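Local atomic coordinates of nitrogenase molybdenum-iron protein beta chain (Clostridium pasteurianum, PDB entry 4WES), a protein that forms, with the alpha chain, the molybdenum-iron component of nitrogenase, which reduces dinitrogen to ammonium, and shares an [8Fe-7S] cluster with that chain. Residues B[4-9]-B[377-382]; B[37-42]-B[216-221]; B[237-242]-B[262-267]. All coordinates share one frame; numbering follows the deposited sequence. Where two conformers were deposited one is given.

Contact 1: residues B[4-9]-B[377-382]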
ATOM      1  N   ALA B   4     -17.968  22.478  -4.044  1.00 10.18           N
ATOM      2  CA  ALA B   4     -18.657  23.495  -3.259  1.00 10.87           C
ATOM      3  C   ALA B   4     -17.868  24.005  -2.089  1.00 10.38           C
ATOM      4  O   ALA B   4     -18.326  24.901  -1.397  1.00 11.88           O
ATOM      5  CB  ALA B   4     -20.017  22.966  -2.786  1.00 11.13           C
ATOM      6  N   THR B   5     -16.673  23.462  -1.841  1.00  9.89           N
ATOM      7  CA  THR B   5     -15.859  23.913  -0.729  1.00 10.85           C
ATOM      8  C   THR B   5     -14.952  25.069  -1.175  1.00 12.11           C
ATOM      9  O   THR B   5     -14.064  24.846  -1.999  1.00 13.89           O
ATOM     10  CB  THR B   5     -15.003  22.754  -0.202  1.00 10.40           C
ATOM     11  OG1 THR B   5     -15.897  21.707   0.167  1.00  9.93           O
ATOM     12  CG2 THR B   5     -14.190  23.209   0.996  1.00 10.48           C
ATOM     13  N   PRO B   6     -15.175  26.282  -0.648  1.00 12.84           N
ATOM     14  CA  PRO B   6     -14.358  27.390  -1.139  1.00 14.09           C
ATOM     15  C   PRO B   6     -13.050  27.500  -0.401  1.00 13.09           C
ATOM     16  O   PRO B   6     -12.885  26.971   0.699  1.00 12.91           O
ATOM     17  CB  PRO B   6     -15.218  28.612  -0.848  1.00 17.91           C
ATOM     18  CG  PRO B   6     -16.152  28.246   0.229  1.00 20.41           C
ATOM     19  CD  PRO B   6     -16.213  26.719   0.302  1.00 12.81           C
ATOM     20  N   LYS B   7     -12.122  28.234  -1.011  1.00 13.86           N
ATOM     21  CA  LYS B   7     -10.867  28.538  -0.349  1.00 14.38           C
ATOM     22  C   LYS B   7     -11.053  29.499   0.831  1.00 14.26           C
ATOM     23  O   LYS B   7     -10.382  29.403   1.827  1.00 15.64           O
ATOM     24  CB  LYS B   7      -9.923  29.153  -1.378  1.00 15.80           C
ATOM     25  CG  LYS B   7      -8.539  29.476  -0.852  1.00 17.14           C
ATOM     26  CD  LYS B   7      -7.631  29.986  -1.936  1.00 18.65           C
ATOM     27  CE  LYS B   7      -6.283  30.383  -1.349  1.00 22.86           C
ATOM     28  NZ  LYS B   7      -5.388  30.960  -2.376  1.00 36.47           N
ATOM     29  N   GLU B   8     -11.957  30.462   0.684  1.00 14.18           N
ATOM     30  CA  GLU B   8     -12.134  31.479   1.721  1.00 14.95           C
ATOM     31  C   GLU B   8     -12.777  30.872   2.970  1.00 13.84           C
ATOM     32  O   GLU B   8     -13.895  30.351   2.935  1.00 14.64           O
ATOM     33  CB  GLU B   8     -12.952  32.636   1.166  1.00 18.43           C
ATOM     34  CG  GLU B   8     -12.364  33.287  -0.087  1.00 29.80           C
ATOM     35  CD  GLU B   8     -12.279  32.470  -1.414  1.00 46.30           C
ATOM     36  OE1 GLU B   8     -13.150  31.561  -1.722  1.00 24.28           O
ATOM     37  OE2 GLU B   8     -11.322  32.817  -2.200  1.00 37.52           O
ATOM     38  N   ILE B   9     -12.042  30.907   4.059  1.00 16.38           N
ATOM     39  CA  ILE B   9     -12.385  30.148   5.246  1.00 17.54           C
ATOM     40  C   ILE B   9     -13.581  30.780   5.915  1.00 18.38           C
ATOM     41  O   ILE B   9     -13.674  32.015   6.026  1.00 19.13           O
ATOM     42  CB  ILE B   9     -11.190  30.021   6.208  1.00 19.27           C
ATOM     43  CG1 ILE B   9     -10.136  29.007   5.685  1.00 20.59           C
ATOM     44  CG2 ILE B   9     -11.655  29.588   7.585  1.00 22.62           C
ATOM     45  CD1 ILE B   9      -8.762  29.227   6.285  1.00 25.66           C
ATOM     46  N   VAL B 377     -10.859  21.131   7.435  1.00  9.33           N
ATOM     47  CA  VAL B 377      -9.511  20.773   7.079  1.00  9.34           C
ATOM     48  C   VAL B 377      -9.296  20.991   5.582  1.00  8.91           C
ATOM     49  O   VAL B 377      -8.209  21.396   5.158  1.00  9.82           O
ATOM     50  CB  VAL B 377      -9.145  19.366   7.549  1.00  9.91           C
ATOM     51  CG1 VAL B 377      -7.729  19.010   7.102  1.00 13.36           C
ATOM     52  CG2 VAL B 377      -9.185  19.316   9.059  1.00 11.97           C
ATOM     53  N   HIS B 378     -10.302  20.652   4.776  1.00  8.44           N
ATOM     54  CA  HIS B 378     -10.165  20.898   3.345  1.00  8.98           C
ATOM     55  C   HIS B 378      -9.907  22.382   3.072  1.00  9.34           C
ATOM     56  O   HIS B 378      -9.024  22.741   2.281  1.00  9.90           O
ATOM     57  CB  HIS B 378     -11.371  20.365   2.596  1.00  8.55           C
ATOM     58  CG  HIS B 378     -11.172  20.351   1.120  1.00  9.04           C
ATOM     59  ND1 HIS B 378     -12.212  20.121   0.262  1.00  9.64           N
ATOM     60  CD2 HIS B 378     -10.055  20.504   0.359  1.00  9.36           C
ATOM     61  CE1 HIS B 378     -11.748  20.156  -0.976  1.00  9.69           C
ATOM     62  NE2 HIS B 378     -10.431  20.365  -0.938  1.00  9.88           N
ATOM     63  N   GLN B 379     -10.697  23.250   3.694  1.00  9.23           N
ATOM     64  CA  GLN B 379     -10.470  24.694   3.514  1.00  9.52           C
ATOM     65  C   GLN B 379      -9.049  25.082   3.892  1.00  9.81           C
ATOM     66  O   GLN B 379      -8.398  25.880   3.185  1.00 11.03           O
ATOM     67  CB  GLN B 379     -11.455  25.538   4.309  1.00 10.35           C
ATOM     68  CG  GLN B 379     -12.897  25.375   3.858  1.00 11.21           C
ATOM     69  CD  GLN B 379     -13.722  26.618   4.222  1.00 11.80           C
ATOM     70  OE1 GLN B 379     -14.023  26.862   5.380  1.00 14.57           O
ATOM     71  NE2 GLN B 379     -14.011  27.413   3.225  1.00 12.98           N
ATOM     72  N   TRP B 380      -8.548  24.571   5.010  1.00 10.08           N
ATOM     73  CA  TRP B 380      -7.187  24.898   5.411  1.00  9.60           C
ATOM     74  C   TRP B 380      -6.175  24.451   4.360  1.00 10.15           C
ATOM     75  O   TRP B 380      -5.242  25.200   4.051  1.00 10.97           O
ATOM     76  CB  TRP B 380      -6.858  24.267   6.761  1.00 10.75           C
ATOM     77  CG  TRP B 380      -7.766  24.669   7.867  1.00 11.69           C
ATOM     78  CD1 TRP B 380      -8.678  25.709   7.896  1.00 13.36           C
ATOM     79  CD2 TRP B 380      -7.860  24.030   9.126  1.00 11.99           C
ATOM     80  NE1 TRP B 380      -9.336  25.726   9.101  1.00 15.89           N
ATOM     81  CE2 TRP B 380      -8.856  24.695   9.865  1.00 14.47           C
ATOM     82  CE3 TRP B 380      -7.197  22.940   9.698  1.00 12.60           C
ATOM     83  CZ2 TRP B 380      -9.184  24.315  11.161  1.00 18.67           C
ATOM     84  CZ3 TRP B 380      -7.527  22.566  10.973  1.00 15.24           C
ATOM     85  CH2 TRP B 380      -8.503  23.256  11.689  1.00 16.89           C
ATOM     86  N   ILE B 381      -6.365  23.241   3.837  1.00  9.76           N
ATOM     87  CA  ILE B 381      -5.469  22.708   2.817  1.00  9.25           C
ATOM     88  C   ILE B 381      -5.450  23.579   1.575  1.00 10.60           C
ATOM     89  O   ILE B 381      -4.411  23.768   0.962  1.00 10.90           O
ATOM     90  CB  ILE B 381      -5.838  21.255   2.507  1.00  9.75           C
ATOM     91  CG1 ILE B 381      -5.425  20.361   3.679  1.00  9.92           C
ATOM     92  CG2 ILE B 381      -5.215  20.776   1.224  1.00 10.67           C
ATOM     93  CD1 ILE B 381      -6.023  18.963   3.640  1.00 10.09           C
ATOM     94  N   LYS B 382      -6.614  24.131   1.215  1.00 10.15           N
ATOM     95  CA  LYS B 382      -6.652  25.021   0.057  0.50 10.75           C
ATOM     96  C   LYS B 382      -5.838  26.302   0.241  1.00 12.46           C
ATOM     97  O   LYS B 382      -5.442  26.941  -0.745  1.00 15.59           O
ATOM     98  CB  LYS B 382      -8.095  25.403  -0.283  0.50 11.81           C
ATOM     99  CG  LYS B 382      -8.925  24.250  -0.807  0.50 12.55           C
ATOM    100  CD  LYS B 382     -10.369  24.675  -1.005  0.50 12.81           C
ATOM    101  CE  LYS B 382     -11.149  23.571  -1.667  0.50 15.15           C
ATOM    102  NZ  LYS B 382     -10.614  23.275  -3.031  0.50 21.26           N
TER
HETATM  103  O   HOH W   1     -14.637  19.851   1.646  1.00 10.33           O
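Thr5 meets His378 and Gln379 where the N-terminal segment 4-9 lies across helix 374-383, an irregular segment held on a helix in part by one glutamine amide. The methyl CG2 of Thr5, anti to the backbone N (OG1 at chi1 -58°), sits 3.7 Å from His378 ND1, while a water at the edge of the imidazole, in its plane, joins ND1 to Thr5 OG1. That hydroxyl also bonds Tyr104 of the alpha chain, so threonine, with both a methyl and a hydroxyl, suits this place; His378 NE2 bonds Glu402. Pro6 has no N-H to satisfy, and its carbonyl receives the shorter and straighter of the two bonds from Gln379 NE2, 2.8 Å and 166°, the donor lying above the carbonyl plane but the oxygen close to the amide plane of Gln379. Lys7 passes the Lys382 carbonyl with CG, CD and CE, CE 3.6 Å from O. Glu8, whose CB points away from the helix, offers its carbonyl O to the same NE2 in a weak bond, 3.0 Å long; Gln379 OE1 takes Val10 N, so both ends of the amide are used. Ile9 packs against one side of the helix: CG1 touches Gln379 CB, and CD1 approaches Trp380 CD1 at 3.9 Å.

Contact 2: residues B[37-42]-B[216-221]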
ATOM      1  N   ASN B  37     -20.339 -13.791  24.399  1.00 11.03           N
ATOM      2  CA  ASN B  37     -21.724 -14.240  24.505  1.00 10.73           C
ATOM      3  C   ASN B  37     -22.659 -13.106  24.900  1.00 11.57           C
ATOM      4  O   ASN B  37     -23.666 -13.306  25.561  1.00 12.06           O
ATOM      5  CB  ASN B  37     -21.875 -15.463  25.430  1.00 12.21           C
ATOM      6  CG  ASN B  37     -21.261 -16.695  24.857  1.00 12.13           C
ATOM      7  OD1 ASN B  37     -20.771 -16.697  23.717  1.00 13.79           O
ATOM      8  ND2 ASN B  37     -21.274 -17.772  25.665  1.00 13.89           N
ATOM      9  N   CYS B  38     -22.329 -11.904  24.437  1.00 10.85           N
ATOM     10  CA  CYS B  38     -23.145 -10.716  24.664  1.00 10.41           C
ATOM     11  C   CYS B  38     -23.887 -10.294  23.410  1.00  9.92           C
ATOM     12  O   CYS B  38     -23.294 -10.179  22.331  1.00 11.54           O
ATOM     13  CB  CYS B  38     -22.244  -9.570  25.097  1.00 10.79           C
ATOM     14  SG  CYS B  38     -23.062  -8.007  25.369  1.00 11.93           S
ATOM     15  N   LEU B  39     -25.191 -10.039  23.550  1.00 10.22           N
ATOM     16  CA  LEU B  39     -25.919  -9.360  22.504  1.00 10.41           C
ATOM     17  C   LEU B  39     -26.095  -7.880  22.907  1.00 10.01           C
ATOM     18  O   LEU B  39     -26.771  -7.579  23.894  1.00 11.08           O
ATOM     19  CB  LEU B  39     -27.295  -9.993  22.242  1.00 10.56           C
ATOM     20  CG  LEU B  39     -28.040  -9.463  21.032  1.00 10.94           C
ATOM     21  CD1 LEU B  39     -27.268  -9.714  19.757  1.00 12.50           C
ATOM     22  CD2 LEU B  39     -29.435 -10.036  20.978  1.00 13.22           C
ATOM     23  N   PRO B  40     -25.513  -6.954  22.148  1.00  9.96           N
ATOM     24  CA  PRO B  40     -25.808  -5.536  22.364  1.00  9.53           C
ATOM     25  C   PRO B  40     -27.278  -5.253  22.069  1.00  9.49           C
ATOM     26  O   PRO B  40     -27.850  -5.848  21.138  1.00  9.99           O
ATOM     27  CB  PRO B  40     -24.922  -4.809  21.342  1.00  9.98           C
ATOM     28  CG  PRO B  40     -23.893  -5.828  20.922  1.00 11.00           C
ATOM     29  CD  PRO B  40     -24.600  -7.153  21.005  1.00 10.10           C
ATOM     30  N   HIS B  41     -27.872  -4.329  22.838  1.00  9.69           N
ATOM     31  CA  HIS B  41     -29.258  -3.937  22.655  1.00  9.68           C
ATOM     32  C   HIS B  41     -29.386  -2.444  22.614  1.00  9.91           C
ATOM     33  O   HIS B  41     -28.943  -1.742  23.525  1.00 10.76           O
ATOM     34  CB  HIS B  41     -30.139  -4.463  23.789  1.00 10.34           C
ATOM     35  CG  HIS B  41     -31.579  -4.165  23.587  1.00 10.26           C
ATOM     36  ND1 HIS B  41     -32.369  -4.882  22.723  1.00 10.49           N
ATOM     37  CD2 HIS B  41     -32.340  -3.138  24.052  1.00 10.64           C
ATOM     38  CE1 HIS B  41     -33.566  -4.333  22.700  1.00 11.71           C
ATOM     39  NE2 HIS B  41     -33.581  -3.284  23.499  1.00 11.20           N
ATOM     40  N   SER B  42     -29.973  -1.950  21.517  1.00  9.46           N
ATOM     41  CA  SER B  42     -30.184  -0.525  21.306  1.00  9.37           C
ATOM     42  C   SER B  42     -31.585  -0.134  21.732  1.00  9.54           C
ATOM     43  O   SER B  42     -32.580  -0.508  21.108  1.00 10.08           O
ATOM     44  CB  SER B  42     -29.990  -0.244  19.829  1.00  9.56           C
ATOM     45  OG  SER B  42     -30.197   1.133  19.535  1.00  9.94           O
ATOM     46  N   TYR B 216     -22.080 -20.246  10.690  1.00 11.42           N
ATOM     47  CA  TYR B 216     -22.234 -18.956  11.337  1.00 10.73           C
ATOM     48  C   TYR B 216     -22.412 -19.162  12.819  1.00 11.90           C
ATOM     49  O   TYR B 216     -23.246 -19.972  13.227  1.00 13.73           O
ATOM     50  CB  TYR B 216     -23.444 -18.193  10.784  1.00 11.63           C
ATOM     51  CG  TYR B 216     -23.699 -16.942  11.568  1.00 10.51           C
ATOM     52  CD1 TYR B 216     -22.820 -15.879  11.534  1.00 10.81           C
ATOM     53  CD2 TYR B 216     -24.810 -16.839  12.396  1.00 11.11           C
ATOM     54  CE1 TYR B 216     -23.021 -14.737  12.288  1.00 10.83           C
ATOM     55  CE2 TYR B 216     -25.023 -15.710  13.149  1.00 11.41           C
ATOM     56  CZ  TYR B 216     -24.142 -14.669  13.105  1.00 10.47           C
ATOM     57  OH  TYR B 216     -24.354 -13.571  13.889  1.00 12.16           O
ATOM     58  N   LYS B 217     -21.629 -18.445  13.617  1.00 11.59           N
ATOM     59  CA  LYS B 217     -21.652 -18.553  15.059  1.00 14.08           C
ATOM     60  C   LYS B 217     -22.084 -17.169  15.567  1.00 13.45           C
ATOM     61  O   LYS B 217     -21.348 -16.206  15.494  1.00 15.25           O
ATOM     62  CB  LYS B 217     -20.257 -18.960  15.569  1.00 18.37           C
ATOM     63  CG  LYS B 217     -20.149 -19.355  17.009  1.00 25.43           C
ATOM     64  CD  LYS B 217     -18.737 -19.833  17.341  1.00 32.76           C
ATOM     65  CE  LYS B 217     -18.567 -19.853  18.834  1.00 31.94           C
ATOM     66  NZ  LYS B 217     -18.921 -21.233  19.308  1.00 48.72           N
ATOM     67  N   MET B 218     -23.295 -17.084  16.105  1.00 12.18           N
ATOM     68  CA  MET B 218     -23.798 -15.775  16.537  1.00 13.22           C
ATOM     69  C   MET B 218     -22.918 -15.052  17.516  1.00 11.68           C
ATOM     70  O   MET B 218     -22.672 -13.864  17.392  1.00 12.67           O
ATOM     71  CB  MET B 218     -25.207 -15.902  17.071  1.00 14.37           C
ATOM     72  CG  MET B 218     -25.841 -14.599  17.406  1.00 16.45           C
ATOM     73  SD  MET B 218     -27.649 -14.812  17.520  1.00 20.21           S
ATOM     74  CE  MET B 218     -27.976 -13.252  18.057  1.00 24.06           C
ATOM     75  N   TYR B 219     -22.476 -15.805  18.532  1.00 11.00           N
ATOM     76  CA  TYR B 219     -21.539 -15.313  19.542  1.00 12.17           C
ATOM     77  C   TYR B 219     -20.182 -15.884  19.215  1.00 11.84           C
ATOM     78  O   TYR B 219     -19.917 -17.065  19.471  1.00 12.89           O
ATOM     79  CB  TYR B 219     -22.011 -15.667  20.967  1.00 11.85           C
ATOM     80  CG  TYR B 219     -23.443 -15.243  21.196  1.00 12.27           C
ATOM     81  CD1 TYR B 219     -23.793 -13.899  21.182  1.00 12.59           C
ATOM     82  CD2 TYR B 219     -24.447 -16.163  21.322  1.00 12.99           C
ATOM     83  CE1 TYR B 219     -25.105 -13.494  21.292  1.00 12.65           C
ATOM     84  CE2 TYR B 219     -25.759 -15.782  21.453  1.00 13.34           C
ATOM     85  CZ  TYR B 219     -26.098 -14.430  21.414  1.00 12.40           C
ATOM     86  OH  TYR B 219     -27.393 -14.024  21.512  1.00 13.54           O
ATOM     87  N   PRO B 220     -19.299 -15.059  18.644  1.00 12.72           N
ATOM     88  CA  PRO B 220     -18.023 -15.599  18.245  1.00 13.03           C
ATOM     89  C   PRO B 220     -17.180 -16.056  19.444  1.00 12.30           C
ATOM     90  O   PRO B 220     -17.458 -15.734  20.604  1.00 12.63           O
ATOM     91  CB  PRO B 220     -17.367 -14.412  17.502  1.00 13.82           C
ATOM     92  CG  PRO B 220     -18.522 -13.590  17.010  1.00 14.25           C
ATOM     93  CD  PRO B 220     -19.496 -13.688  18.133  1.00 12.68           C
ATOM     94  N   GLU B 221     -16.068 -16.711  19.131  1.00 12.93           N
ATOM     95  CA  GLU B 221     -15.214 -17.256  20.150  1.00 14.67           C
ATOM     96  C   GLU B 221     -14.638 -16.190  21.110  1.00 13.89           C
ATOM     97  O   GLU B 221     -14.421 -16.513  22.303  1.00 14.11           O
ATOM     98  CB  GLU B 221     -14.059 -18.018  19.474  1.00 18.83           C
ATOM     99  CG  GLU B 221     -14.476 -19.178  18.594  1.00 32.55           C
ATOM    100  CD  GLU B 221     -14.625 -20.493  19.332  1.00 70.64           C
ATOM    101  OE1 GLU B 221     -14.521 -21.546  18.660  1.00135.81           O
ATOM    102  OE2 GLU B 221     -14.852 -20.470  20.563  1.00 69.50           O
TER
HETATM  103  O   HOH W   2     -19.083 -13.818  21.815  1.00 11.92           O
HETATM  104  O   HOH W   3     -19.903 -18.438  21.906  1.00 17.45           O
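Met218 and Tyr219 reach from the loop 216-221 to Asn37, just before strand 38-43, and Leu39 within it. Met218, its chain extended, brings CE to 4.0 Å from Leu39 CD1, a contact of two apolar chain ends; its CG also lies over the centre of the Tyr219 ring. Tyr219 carries most of the contact. With CG anti to its carbonyl carbon (chi1 -51°), the ring runs beside the strand backbone, and Cys38 O lies at the ring edge, near its plane, 3.9 Å from CE1. The phenol fits because its hydroxyl passes Leu39 CB and hydrogen-bonds Tyr95 O at the end of helix 81-95. Asn37 OD1 comes to 3.2 Å from Tyr219 CB, with the amide and ring planes 62° apart. Asparagine suits position 37, where phi and psi are both positive, and its ND2 bonds Asp98. No direct hydrogen bond crosses here; water does the joining. One molecule donates to both Asn37 OD1 and Tyr219 O, and another accepts from Asn37 N at 2.9 Å and lies 2.8 Å from Pro220 O. Around the contact, Met218 touches Tyr95 as well, and Leu39 packs on Ile91 of helix 81-95, while the backbone of Leu39 pairs with strand 99-104.

Contact 3: residues B[237-242]-B[262-267]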
ATOM      1  N   LEU B 237      -4.161  -3.533  39.623  1.00 15.88           N
ATOM      2  CA  LEU B 237      -3.978  -2.258  38.944  1.00 15.51           C
ATOM      3  C   LEU B 237      -4.805  -2.319  37.678  1.00 13.82           C
ATOM      4  O   LEU B 237      -4.944  -3.400  37.086  1.00 15.74           O
ATOM      5  CB  LEU B 237      -2.497  -2.052  38.575  1.00 17.08           C
ATOM      6  CG  LEU B 237      -2.097  -0.778  37.843  1.00 16.82           C
ATOM      7  CD1 LEU B 237      -2.325   0.459  38.680  1.00 18.06           C
ATOM      8  CD2 LEU B 237      -0.659  -0.863  37.358  1.00 18.41           C
ATOM      9  N   THR B 238      -5.305  -1.156  37.238  1.00 13.06           N
ATOM     10  CA  THR B 238      -5.896  -1.000  35.916  1.00 12.67           C
ATOM     11  C   THR B 238      -5.042  -0.024  35.111  1.00 13.49           C
ATOM     12  O   THR B 238      -4.773   1.074  35.573  1.00 14.45           O
ATOM     13  CB  THR B 238      -7.341  -0.468  36.019  1.00 13.36           C
ATOM     14  OG1 THR B 238      -8.146  -1.361  36.802  1.00 14.14           O
ATOM     15  CG2 THR B 238      -7.943  -0.265  34.636  1.00 13.85           C
ATOM     16  N   LEU B 239      -4.669  -0.428  33.900  1.00 12.67           N
ATOM     17  CA  LEU B 239      -4.070   0.505  32.936  1.00 12.37           C
ATOM     18  C   LEU B 239      -5.165   0.987  32.003  1.00 11.88           C
ATOM     19  O   LEU B 239      -5.840   0.188  31.332  1.00 12.95           O
ATOM     20  CB  LEU B 239      -2.955  -0.162  32.145  1.00 13.92           C
ATOM     21  CG  LEU B 239      -1.742  -0.591  32.975  1.00 16.85           C
ATOM     22  CD1 LEU B 239      -0.633  -1.177  32.124  1.00 18.94           C
ATOM     23  CD2 LEU B 239      -1.206   0.560  33.823  1.00 17.71           C
ATOM     24  N   SER B 240      -5.358   2.311  31.987  1.00 12.11           N
ATOM     25  CA  SER B 240      -6.360   2.963  31.133  1.00 11.63           C
ATOM     26  C   SER B 240      -5.636   3.505  29.910  1.00 11.16           C
ATOM     27  O   SER B 240      -4.866   4.455  30.038  1.00 12.08           O
ATOM     28  CB  SER B 240      -6.972   4.112  31.948  1.00 12.86           C
ATOM     29  OG  SER B 240      -7.879   4.809  31.135  1.00 14.02           O
ATOM     30  N   LEU B 241      -5.836   2.879  28.746  1.00 10.48           N
ATOM     31  CA  LEU B 241      -5.131   3.297  27.550  1.00 11.19           C
ATOM     32  C   LEU B 241      -6.023   4.234  26.768  1.00 10.71           C
ATOM     33  O   LEU B 241      -7.041   3.803  26.197  1.00 10.82           O
ATOM     34  CB  LEU B 241      -4.753   2.115  26.685  1.00 10.93           C
ATOM     35  CG  LEU B 241      -3.945   0.996  27.342  1.00 12.10           C
ATOM     36  CD1 LEU B 241      -3.469  -0.017  26.325  1.00 13.23           C
ATOM     37  CD2 LEU B 241      -2.769   1.474  28.167  1.00 14.17           C
ATOM     38  N   GLY B 242      -5.660   5.508  26.739  1.00 10.78           N
ATOM     39  CA  GLY B 242      -6.468   6.519  26.058  1.00 11.23           C
ATOM     40  C   GLY B 242      -7.492   7.075  27.026  1.00 11.02           C
ATOM     41  O   GLY B 242      -8.509   6.471  27.283  1.00 12.16           O
ATOM     42  N   LYS B 262      -3.767   3.690  36.390  1.00 15.19           N
ATOM     43  CA  LYS B 262      -2.821   4.596  35.745  1.00 15.44           C
ATOM     44  C   LYS B 262      -3.299   4.873  34.328  1.00 14.02           C
ATOM     45  O   LYS B 262      -3.652   3.941  33.608  1.00 15.36           O
ATOM     46  CB  LYS B 262      -1.445   3.943  35.716  1.00 18.66           C
ATOM     47  CG  LYS B 262      -0.298   4.737  35.143  1.00 24.59           C
ATOM     48  CD  LYS B 262       1.035   4.102  35.518  1.00 34.57           C
ATOM     49  CE  LYS B 262       2.226   4.822  34.886  1.00 62.62           C
ATOM     50  NZ  LYS B 262       2.190   6.309  35.033  1.00 80.61           N
ATOM     51  N   THR B 263      -3.276   6.137  33.928  1.00 14.26           N
ATOM     52  CA  THR B 263      -3.680   6.534  32.601  0.52 12.39           C
ATOM     53  C   THR B 263      -2.443   6.623  31.716  1.00 13.65           C
ATOM     54  O   THR B 263      -1.435   7.198  32.115  1.00 15.53           O
ATOM     55  CB  THR B 263      -4.392   7.885  32.651  0.52 11.31           C
ATOM     56  OG1 THR B 263      -5.563   7.764  33.458  0.52 11.75           O
ATOM     57  CG2 THR B 263      -4.785   8.366  31.234  0.52 12.51           C
ATOM     58  N   LEU B 264      -2.545   6.077  30.505  1.00 11.66           N
ATOM     59  CA  LEU B 264      -1.476   6.070  29.515  1.00 11.21           C
ATOM     60  C   LEU B 264      -2.041   6.527  28.188  1.00 10.92           C
ATOM     61  O   LEU B 264      -3.250   6.407  27.933  1.00 12.73           O
ATOM     62  CB  LEU B 264      -0.923   4.653  29.349  1.00 12.06           C
ATOM     63  CG  LEU B 264      -0.203   4.069  30.567  1.00 14.62           C
ATOM     64  CD1 LEU B 264      -0.012   2.566  30.397  1.00 14.48           C
ATOM     65  CD2 LEU B 264       1.133   4.773  30.807  1.00 18.48           C
ATOM     66  N   ARG B 265      -1.188   7.065  27.334  1.00 11.62           N
ATOM     67  CA  ARG B 265      -1.584   7.300  25.961  1.00 12.18           C
ATOM     68  C   ARG B 265      -1.818   5.971  25.235  1.00 12.17           C
ATOM     69  O   ARG B 265      -1.181   4.948  25.531  1.00 12.65           O
ATOM     70  CB  ARG B 265      -0.476   8.020  25.262  1.00 15.02           C
ATOM     71  CG  ARG B 265      -0.482   9.461  25.536  1.00 16.54           C
ATOM     72  CD  ARG B 265       0.517  10.182  24.620  1.00 18.66           C
ATOM     73  NE  ARG B 265       0.352  11.548  24.931  1.00 18.33           N
ATOM     74  CZ  ARG B 265       1.176  12.506  24.626  1.00 14.78           C
ATOM     75  NH1 ARG B 265       2.313  12.240  24.014  1.00 16.15           N
ATOM     76  NH2 ARG B 265       0.870  13.732  24.976  1.00 17.60           N
ATOM     77  N   THR B 266      -2.716   6.013  24.263  1.00 11.26           N
ATOM     78  CA  THR B 266      -2.775   4.900  23.325  1.00 10.92           C
ATOM     79  C   THR B 266      -1.366   4.630  22.816  1.00 10.81           C
ATOM     80  O   THR B 266      -0.708   5.577  22.390  1.00 10.51           O
ATOM     81  CB  THR B 266      -3.695   5.260  22.155  1.00 11.63           C
ATOM     82  OG1 THR B 266      -4.985   5.637  22.651  1.00 12.51           O
ATOM     83  CG2 THR B 266      -3.826   4.119  21.202  1.00 11.63           C
ATOM     84  N   PRO B 267      -0.910   3.361  22.833  1.00 10.44           N
ATOM     85  CA  PRO B 267       0.517   3.154  22.563  1.00 10.04           C
ATOM     86  C   PRO B 267       0.796   3.110  21.060  1.00  9.65           C
ATOM     87  O   PRO B 267       0.918   2.028  20.473  1.00 10.69           O
ATOM     88  CB  PRO B 267       0.831   1.813  23.289  1.00 11.77           C
ATOM     89  CG  PRO B 267      -0.490   1.122  23.344  1.00 11.52           C
ATOM     90  CD  PRO B 267      -1.498   2.229  23.576  1.00 11.26           C
TER
HETATM   91  O   HOH W   4      -6.670   3.618  23.473  1.00 15.82           O
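Strands 237-241 and 262-264 run parallel, their axes 4.7 Å apart at closest and 26° from aligned, pairing Leu239 with Lys262, Ser240 with Thr263 and Leu241 with Leu264. Four backbone bonds form the ladder: Lys262 N to Thr238 O, Ser240 N to Lys262 O, Leu264 N to Ser240 O, and Gly242 N to Leu264 O at 2.8 Å and 175°. On the face of the leucines, Leu241 and Leu264 lie side by side and point the same way, CD2 of Leu241 3.7 Å from CD1 of Leu264. That same CD1 is 4.1 Å from Leu239 CD2, so one branch of Leu264 touches both neighbours; branched apolar chains suit a face covered by helix 270-284. Lys262 adds its CB, 3.9 Å from Leu239 CD2, before the rest of its chain leads away from the strand. The other face is polar at this point: the hydroxyl of Ser240 bonds Asp247 of helix 243-257, as does that of Thr263 in one of its two conformers. Past Leu264, Pro267 CD meets Leu241 CD1, and a water donates to Leu241 O and accepts from Thr266 OG1. Gly242, with phi 89°, suits the N-cap of helix 243-257, since a CB there would press on Thr266 OG1 and on the preceding carbonyl. The whole is a beta-alpha-beta crossover at the edge of a four-stranded parallel sheet, as in Rossmann-like alpha/beta domains.

How the contacts relate
From the N terminus the chain opens contact 1 at residues 4-9, and that loop closes only at helix 374-383, so both other contacts fall within its span. Contact 2 opens at strand 38-43 and closes at 216-221, joining the first parallel sheet to the loop between strand 198-200 and helix 226-231. Contact 3 then follows in series, a short closure of one strand-helix-strand unit in the second sheet; none of the loops cross. Contact 1 ties the N-terminal segment to a helix flanking the third sheet. The three sites do not touch: contacts 1 and 2 lie on opposite sides of the chain's centre, their centres about 43 Å apart.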